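Local coordinates for flagellar pocket-related cytoskeletal protein (Trypanosoma brucei, PDB 6SJQ) that is part of the trypanosome flagellar pocket collar, here as its N-terminal ubiquitin-fold domain, whose long structured loop serves protein binding, at residues Q9-I14 against K18-L23; T40-E45 against H57-S62. One frame throughout, in Å; residues are numbered along the deposited sequence.

Contact 1: residues Q9-I14 against K18-L23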
ATOM      1  N   GLN A   9       8.048   1.732   0.007  1.00 14.46           N
ATOM      2  CA  GLN A   9       6.945   2.611   0.439  1.00 13.81           C
ATOM      3  C   GLN A   9       5.696   2.175  -0.290  1.00 11.18           C
ATOM      4  O   GLN A   9       5.724   2.017  -1.512  1.00 11.70           O
ATOM      5  CB  GLN A   9       7.225   4.065   0.061  1.00 12.90           C
ATOM      6  CG  GLN A   9       8.519   4.630   0.616  1.00 18.57           C
ATOM      7  CD  GLN A   9       8.765   6.034   0.105  1.00 25.61           C
ATOM      8  OE1 GLN A   9       8.149   6.995   0.579  1.00 23.44           O
ATOM      9  NE2 GLN A   9       9.635   6.158  -0.904  1.00 24.85           N
ATOM     10  N   VAL A  10       4.604   1.932   0.437  1.00 12.96           N
ATOM     11  CA  VAL A  10       3.358   1.507  -0.200  0.56 14.37           C
ATOM     12  C   VAL A  10       2.228   2.484   0.141  1.00  9.09           C
ATOM     13  O   VAL A  10       1.927   2.727   1.322  1.00 11.77           O
ATOM     14  CB  VAL A  10       2.990   0.075   0.213  0.56 13.03           C
ATOM     15  CG1 VAL A  10       1.955  -0.473  -0.716  0.56 12.30           C
ATOM     16  CG2 VAL A  10       4.226  -0.811   0.165  0.56 16.44           C
ATOM     17  N   ALA A  11       1.623   3.051  -0.896  1.00 10.41           N
ATOM     18  CA  ALA A  11       0.566   4.021  -0.712  1.00 11.01           C
ATOM     19  C   ALA A  11      -0.771   3.496  -1.219  1.00 11.43           C
ATOM     20  O   ALA A  11      -0.832   2.629  -2.102  1.00 11.39           O
ATOM     21  CB  ALA A  11       0.925   5.344  -1.417  1.00 11.31           C
ATOM     22  N   ALA A  12      -1.847   4.023  -0.629  1.00 11.39           N
ATOM     23  CA  ALA A  12      -3.205   3.722  -1.076  1.00 13.73           C
ATOM     24  C   ALA A  12      -4.156   4.820  -0.615  1.00 12.03           C
ATOM     25  O   ALA A  12      -3.819   5.614   0.272  1.00 15.63           O
ATOM     26  CB  ALA A  12      -3.675   2.359  -0.536  1.00 14.18           C
ATOM     27  N   ASP A  13      -5.342   4.853  -1.211  1.00 13.26           N
ATOM     28  CA  ASP A  13      -6.376   5.757  -0.723  1.00 14.91           C
ATOM     29  C   ASP A  13      -7.306   5.049   0.243  1.00 14.80           C
ATOM     30  O   ASP A  13      -8.010   4.116  -0.137  1.00 17.41           O
ATOM     31  CB  ASP A  13      -7.139   6.391  -1.883  1.00 17.39           C
ATOM     32  CG  ASP A  13      -6.331   7.481  -2.556  1.00 33.41           C
ATOM     33  OD1 ASP A  13      -6.113   8.528  -1.914  1.00 28.69           O
ATOM     34  OD2 ASP A  13      -5.882   7.289  -3.707  1.00 26.28           O
ATOM     35  N   ILE A  14      -7.288   5.488   1.500  1.00 14.00           N
ATOM     36  CA  ILE A  14      -8.139   4.886   2.529  1.00 16.34           C
ATOM     37  C   ILE A  14      -9.086   5.938   3.131  1.00 16.49           C
ATOM     38  O   ILE A  14      -8.642   6.912   3.743  1.00 15.57           O
ATOM     39  CB  ILE A  14      -7.290   4.247   3.655  1.00 19.03           C
ATOM     40  CG1 ILE A  14      -6.199   3.306   3.082  1.00 17.22           C
ATOM     41  CG2 ILE A  14      -8.186   3.551   4.674  1.00 13.92           C
ATOM     42  CD1 ILE A  14      -6.685   1.974   2.511  1.00 14.06           C
ATOM     43  N   LYS A  18      -4.876   9.892   1.542  1.00 14.22           N
ATOM     44  CA  LYS A  18      -3.767   9.135   0.970  1.00 16.87           C
ATOM     45  C   LYS A  18      -2.868   8.691   2.108  1.00 17.87           C
ATOM     46  O   LYS A  18      -2.410   9.511   2.901  1.00 20.05           O
ATOM     47  CB  LYS A  18      -2.940  10.031   0.056  1.00 23.42           C
ATOM     48  CG  LYS A  18      -3.296   9.957  -1.395  1.00 43.38           C
ATOM     49  CD  LYS A  18      -2.639   8.773  -2.071  1.00 32.75           C
ATOM     50  CE  LYS A  18      -2.846   8.905  -3.561  1.00 29.26           C
ATOM     51  NZ  LYS A  18      -4.176   9.523  -3.849  1.00 29.74           N
ATOM     52  N   VAL A  19      -2.618   7.392   2.209  1.00 10.82           N
ATOM     53  CA  VAL A  19      -1.734   6.913   3.264  0.60 13.73           C
ATOM     54  C   VAL A  19      -0.496   6.341   2.604  1.00 15.60           C
ATOM     55  O   VAL A  19      -0.529   5.918   1.451  1.00 19.84           O
ATOM     56  CB  VAL A  19      -2.401   5.870   4.181  0.60 16.34           C
ATOM     57  CG1 VAL A  19      -3.667   6.450   4.828  0.60 18.38           C
ATOM     58  CG2 VAL A  19      -2.729   4.614   3.413  0.60 14.06           C
ATOM     59  N   ASN A  20       0.629   6.389   3.309  1.00 12.94           N
ATOM     60  CA  ASN A  20       1.879   5.870   2.762  1.00 14.26           C
ATOM     61  C   ASN A  20       2.615   5.184   3.887  1.00 12.65           C
ATOM     62  O   ASN A  20       2.946   5.826   4.893  1.00 14.54           O
ATOM     63  CB  ASN A  20       2.749   6.993   2.203  1.00 11.16           C
ATOM     64  CG  ASN A  20       3.879   6.473   1.330  1.00 11.11           C
ATOM     65  OD1 ASN A  20       3.804   5.353   0.823  1.00 12.10           O
ATOM     66  ND2 ASN A  20       4.921   7.297   1.121  1.00 15.57           N
ATOM     67  N   PHE A  21       2.865   3.879   3.726  1.00 11.16           N
ATOM     68  CA  PHE A  21       3.559   3.082   4.734  1.00  9.96           C
ATOM     69  C   PHE A  21       4.934   2.590   4.291  1.00 14.91           C
ATOM     70  O   PHE A  21       5.128   2.135   3.145  1.00 12.88           O
ATOM     71  CB  PHE A  21       2.707   1.861   5.121  1.00 12.09           C
ATOM     72  CG  PHE A  21       1.438   2.208   5.848  1.00 14.03           C
ATOM     73  CD1 PHE A  21       1.427   3.194   6.825  1.00 10.96           C
ATOM     74  CD2 PHE A  21       0.254   1.529   5.568  1.00 14.09           C
ATOM     75  CE1 PHE A  21       0.261   3.503   7.502  1.00 19.49           C
ATOM     76  CE2 PHE A  21      -0.917   1.835   6.231  1.00 18.77           C
ATOM     77  CZ  PHE A  21      -0.911   2.819   7.217  1.00 23.44           C
ATOM     78  N   GLU A  22       5.892   2.670   5.214  1.00 11.93           N
ATOM     79  CA  GLU A  22       7.213   2.071   5.005  1.00 11.74           C
ATOM     80  C   GLU A  22       7.151   0.612   5.428  1.00 18.31           C
ATOM     81  O   GLU A  22       6.922   0.318   6.608  1.00 16.70           O
ATOM     82  CB  GLU A  22       8.224   2.822   5.872  1.00 19.42           C
ATOM     83  CG  GLU A  22       9.665   2.490   5.612  1.00 24.39           C
ATOM     84  CD  GLU A  22      10.566   3.309   6.516  1.00 38.28           C
ATOM     85  OE1 GLU A  22      10.784   4.503   6.215  1.00 41.46           O
ATOM     86  OE2 GLU A  22      11.019   2.766   7.544  1.00 37.57           O
ATOM     87  N   LEU A  23       7.314  -0.317   4.483  1.00 12.52           N
ATOM     88  CA  LEU A  23       7.302  -1.742   4.816  1.00 10.90           C
ATOM     89  C   LEU A  23       8.732  -2.238   4.761  1.00 14.15           C
ATOM     90  O   LEU A  23       9.495  -1.848   3.871  1.00 14.91           O
ATOM     91  CB  LEU A  23       6.421  -2.511   3.821  1.00 15.81           C
ATOM     92  CG  LEU A  23       4.948  -2.088   3.749  1.00 13.05           C
ATOM     93  CD1 LEU A  23       4.185  -3.095   2.891  1.00 15.60           C
ATOM     94  CD2 LEU A  23       4.333  -2.030   5.148  1.00 15.56           C
TER
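Residues 9-14 and 18-23 run antiparallel as the two arms of the first beta hairpin of the ubiquitin fold, with strand directions 158° apart. Val10 with Phe21 and Ala12 with Val19 form hydrogen-bonded pairs. Phe21 N reaches Val10 O at 2.8 Å and Val19 N reaches Ala12 O at 2.9 Å, both almost straight.

Val10, Ala12, Val19 and Phe21 point to the face that carries helix 31-49. Val10 CG2 touches Leu23 CD1 at 3.6 Å, and Ile14 CG1 lies 3.7 Å from Val19 CG2. Each valine has a second conformer, so both contacts describe one copy.

Gln9, Ala11, Asp13, Lys18 and Asn20 lie on the other face, which is largely polar. Bent at its second (-82°) and last torsions, the Lys18 chain passes Asp13 OD1 and brings NZ to the open edge of the carboxylate, near its plane. NZ meets the syn lone pair of Asp13 OD2 at 2.8 Å in a salt bridge and bonds OD1 weakly. Tyr90 OH also bonds OD2, Ser102 OG bonds OD1, and Lys18 NZ bonds Ser102 O. Asn20 ND2 reaches Gln9 OE1 at 3.3 Å, from above the carbonyl plane, a bent bond. It also bonds Pro107 O, its stronger partner, while Gln88 NE2 bonds Asn20 OD1 and Gln9 NE2 bonds Tyr86 O.

The buried Asp13 carboxylate is gripped on both oxygens, and the ammonium group would probably stabilise its negative charge.

Contact 2: residues T40-E45 against H57-S62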
ATOM      1  N   THR A  40      -2.192  -6.634   4.601  1.00 12.44           N
ATOM      2  CA  THR A  40      -2.282  -6.682   6.046  1.00 13.44           C
ATOM      3  C   THR A  40      -2.209  -5.261   6.611  1.00 14.18           C
ATOM      4  O   THR A  40      -3.054  -4.875   7.430  1.00 13.15           O
ATOM      5  CB  THR A  40      -1.159  -7.538   6.651  1.00 16.20           C
ATOM      6  OG1 THR A  40      -1.376  -8.906   6.272  1.00 17.66           O
ATOM      7  CG2 THR A  40      -1.158  -7.420   8.182  1.00 14.67           C
ATOM      8  N   ALA A  41      -1.227  -4.478   6.162  1.00 10.39           N
ATOM      9  CA  ALA A  41      -1.049  -3.112   6.695  1.00 12.06           C
ATOM     10  C   ALA A  41      -2.263  -2.231   6.406  1.00 12.94           C
ATOM     11  O   ALA A  41      -2.742  -1.505   7.278  1.00 13.90           O
ATOM     12  CB  ALA A  41       0.210  -2.481   6.129  1.00 10.21           C
ATOM     13  N   PHE A  42      -2.775  -2.296   5.182  1.00 10.16           N
ATOM     14  CA  PHE A  42      -3.914  -1.452   4.820  1.00  9.55           C
ATOM     15  C   PHE A  42      -5.205  -1.934   5.483  1.00 11.54           C
ATOM     16  O   PHE A  42      -6.091  -1.124   5.770  1.00 12.79           O
ATOM     17  CB  PHE A  42      -4.071  -1.387   3.291  1.00 13.99           C
ATOM     18  CG  PHE A  42      -2.974  -0.607   2.590  1.00 11.72           C
ATOM     19  CD1 PHE A  42      -2.536   0.620   3.074  1.00 15.33           C
ATOM     20  CD2 PHE A  42      -2.400  -1.100   1.435  1.00 13.36           C
ATOM     21  CE1 PHE A  42      -1.515   1.326   2.403  1.00 16.23           C
ATOM     22  CE2 PHE A  42      -1.397  -0.399   0.760  1.00 15.90           C
ATOM     23  CZ  PHE A  42      -0.956   0.807   1.248  1.00 15.18           C
ATOM     24  N   SER A  43      -5.321  -3.244   5.711  1.00  9.30           N
ATOM     25  CA  SER A  43      -6.506  -3.780   6.387  1.00  8.55           C
ATOM     26  C   SER A  43      -6.470  -3.300   7.816  1.00 13.20           C
ATOM     27  O   SER A  43      -7.514  -2.933   8.370  1.00 12.71           O
ATOM     28  CB  SER A  43      -6.580  -5.302   6.345  1.00 12.09           C
ATOM     29  OG  SER A  43      -6.857  -5.770   5.032  1.00 13.66           O
ATOM     30  N   ASN A  44      -5.275  -3.271   8.407  1.00 10.72           N
ATOM     31  CA  ASN A  44      -5.129  -2.735   9.762  1.00 13.99           C
ATOM     32  C   ASN A  44      -5.478  -1.261   9.827  1.00 12.80           C
ATOM     33  O   ASN A  44      -6.125  -0.820  10.781  1.00 14.50           O
ATOM     34  CB  ASN A  44      -3.734  -2.981  10.329  1.00 14.12           C
ATOM     35  CG  ASN A  44      -3.520  -4.434  10.701  1.00 15.90           C
ATOM     36  OD1 ASN A  44      -4.490  -5.195  10.846  1.00 16.37           O
ATOM     37  ND2 ASN A  44      -2.253  -4.835  10.856  1.00 14.07           N
ATOM     38  N   GLU A  45      -5.072  -0.502   8.807  1.00 11.74           N
ATOM     39  CA  GLU A  45      -5.425   0.916   8.727  1.00 12.39           C
ATOM     40  C   GLU A  45      -6.939   1.106   8.584  1.00 15.64           C
ATOM     41  O   GLU A  45      -7.522   1.937   9.282  1.00 15.13           O
ATOM     42  CB  GLU A  45      -4.651   1.599   7.585  1.00 13.91           C
ATOM     43  CG  GLU A  45      -4.931   3.094   7.433  1.00 15.23           C
ATOM     44  CD  GLU A  45      -4.242   3.953   8.469  1.00 14.44           C
ATOM     45  OE1 GLU A  45      -3.570   3.415   9.378  1.00 18.90           O
ATOM     46  OE2 GLU A  45      -4.359   5.193   8.372  1.00 15.78           O
ATOM     47  N   HIS A  57     -14.411  -4.386   7.001  1.00 16.05           N
ATOM     48  CA  HIS A  57     -13.985  -4.960   5.734  1.00 14.37           C
ATOM     49  C   HIS A  57     -12.457  -4.952   5.616  1.00 15.20           C
ATOM     50  O   HIS A  57     -11.762  -4.334   6.435  1.00 17.14           O
ATOM     51  CB  HIS A  57     -14.625  -4.208   4.563  1.00 16.89           C
ATOM     52  CG  HIS A  57     -14.268  -2.754   4.502  1.00 12.98           C
ATOM     53  ND1 HIS A  57     -14.939  -1.796   5.233  1.00 13.56           N
ATOM     54  CD2 HIS A  57     -13.328  -2.091   3.785  1.00 15.08           C
ATOM     55  CE1 HIS A  57     -14.415  -0.605   4.980  1.00 18.06           C
ATOM     56  NE2 HIS A  57     -13.438  -0.759   4.104  1.00 17.12           N
ATOM     57  N   LYS A  58     -11.944  -5.642   4.605  1.00 17.10           N
ATOM     58  CA  LYS A  58     -10.504  -5.803   4.430  1.00 14.10           C
ATOM     59  C   LYS A  58     -10.070  -5.010   3.227  1.00 13.44           C
ATOM     60  O   LYS A  58     -10.901  -4.625   2.395  1.00 16.08           O
ATOM     61  CB  LYS A  58     -10.147  -7.277   4.209  1.00 18.77           C
ATOM     62  CG  LYS A  58     -10.502  -8.201   5.367  1.00 19.34           C
ATOM     63  CD  LYS A  58      -9.698  -7.871   6.615  1.00 23.53           C
ATOM     64  CE  LYS A  58      -9.966  -8.904   7.718  1.00 36.11           C
ATOM     65  NZ  LYS A  58      -8.967  -8.802   8.824  1.00 50.79           N
ATOM     66  N   PHE A  59      -8.766  -4.776   3.109  1.00 13.11           N
ATOM     67  CA  PHE A  59      -8.222  -4.178   1.893  1.00 13.68           C
ATOM     68  C   PHE A  59      -7.929  -5.306   0.901  1.00 14.91           C
ATOM     69  O   PHE A  59      -7.320  -6.323   1.262  1.00 15.60           O
ATOM     70  CB  PHE A  59      -6.939  -3.418   2.238  1.00 11.81           C
ATOM     71  CG  PHE A  59      -6.299  -2.716   1.064  1.00 10.08           C
ATOM     72  CD1 PHE A  59      -5.488  -3.401   0.177  1.00 13.43           C
ATOM     73  CD2 PHE A  59      -6.505  -1.351   0.866  1.00 11.01           C
ATOM     74  CE1 PHE A  59      -4.901  -2.741  -0.901  1.00 14.46           C
ATOM     75  CE2 PHE A  59      -5.907  -0.689  -0.194  1.00 16.07           C
ATOM     76  CZ  PHE A  59      -5.115  -1.390  -1.089  1.00 17.00           C
ATOM     77  N   HIS A  60      -8.375  -5.141  -0.342  1.00 13.97           N
ATOM     78  CA  HIS A  60      -8.083  -6.123  -1.384  1.00 15.56           C
ATOM     79  C   HIS A  60      -7.341  -5.452  -2.529  1.00 12.60           C
ATOM     80  O   HIS A  60      -7.884  -4.559  -3.177  1.00 16.85           O
ATOM     81  CB  HIS A  60      -9.382  -6.723  -1.907  1.00 22.33           C
ATOM     82  CG  HIS A  60     -10.214  -7.376  -0.845  1.00 22.40           C
ATOM     83  ND1 HIS A  60      -9.867  -8.581  -0.266  1.00 25.31           N
ATOM     84  CD2 HIS A  60     -11.372  -6.995  -0.260  1.00 26.39           C
ATOM     85  CE1 HIS A  60     -10.780  -8.912   0.629  1.00 27.05           C
ATOM     86  NE2 HIS A  60     -11.705  -7.971   0.652  1.00 24.94           N
ATOM     87  N   SER A  61      -6.122  -5.903  -2.789  1.00 12.90           N
ATOM     88  CA  SER A  61      -5.308  -5.333  -3.862  0.65 16.19           C
ATOM     89  C   SER A  61      -5.763  -5.838  -5.231  1.00 19.16           C
ATOM     90  O   SER A  61      -6.015  -7.031  -5.410  1.00 19.00           O
ATOM     91  CB  SER A  61      -3.860  -5.729  -3.651  0.65 16.79           C
ATOM     92  OG  SER A  61      -3.709  -7.115  -3.889  0.65 18.94           O
ATOM     93  N   SER A  62      -5.879  -4.933  -6.202  1.00 19.81           N
ATOM     94  CA  SER A  62      -6.304  -5.312  -7.555  0.66 21.52           C
ATOM     95  C   SER A  62      -5.236  -5.059  -8.622  1.00 29.25           C
ATOM     96  O   SER A  62      -5.184  -5.759  -9.634  1.00 33.98           O
ATOM     97  CB  SER A  62      -7.600  -4.600  -7.949  0.66 21.79           C
ATOM     98  OG  SER A  62      -7.460  -3.189  -7.905  0.66 20.38           O
TER
HETATM   99  O   HOH W   1      -9.850  -4.429   8.171  1.00 22.34           O
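This is a helix-to-loop packing contact in the ubiquitin fold, where Phe42 and Ser43 of helix 31-49 meet Lys58 and Phe59 of the loop leading to strand 63-68. It combines one aromatic contact with one direct hydrogen bond and a water bridge.

Phe42 and Phe59 lie side by side and point the same way. Phe42 CB sits over one face of the Phe59 ring in a CH-pi contact, 3.7 Å from the centroid. Phe42 CB is 3.4 Å from both Phe59 CG and Phe59 CD2. Phe42 CD2 lies 3.7 Å above the Phe59 ring plane, over its centre. The two rings are oblique, neither stacked nor edge-to-face, with planes at 40° and centroids 4.7 Å apart. With chi1 at -178°, the Phe59 ring swings away from its backbone N and lies beside Phe42. Val91 of the sheet touches both phenylalanine side chains, and Ile46 of the helix also packs on Phe59.

Ser43 ties the loop backbone to the helix. Phe59 N donates to Ser43 OG over 2.9 Å at 167°. The same OG bonds Glu39 O one turn back. The aliphatic part of Lys58 lies alongside, with Lys58 CD 4.0 Å from Ser43 CB.

A water completes the join by donating to two backbone carbonyls. It lies 2.8 Å from Ser43 O and 2.6 Å from His57 O.

How the contacts relate
Contact 1 closes before contact 2 opens along the chain, and their centres are about 11 Å apart. The hairpin strand 17-25 is followed by helix 31-49, so contact 2 begins on the element that packs across contact 1. The two meet directly: Phe42 CZ lies 3.6 Å from Ala12 CB, and Phe42 CE1 lies 3.6 Å from Phe21 CD2. Phe42 bridges the two, packing on the hairpin and on Phe59 of the loop. Ile14 also touches Phe59. Helix 31-49 thus packs on the sheet, as in the ubiquitin fold, and the loop before strand 63-68 closes over its side through Phe59.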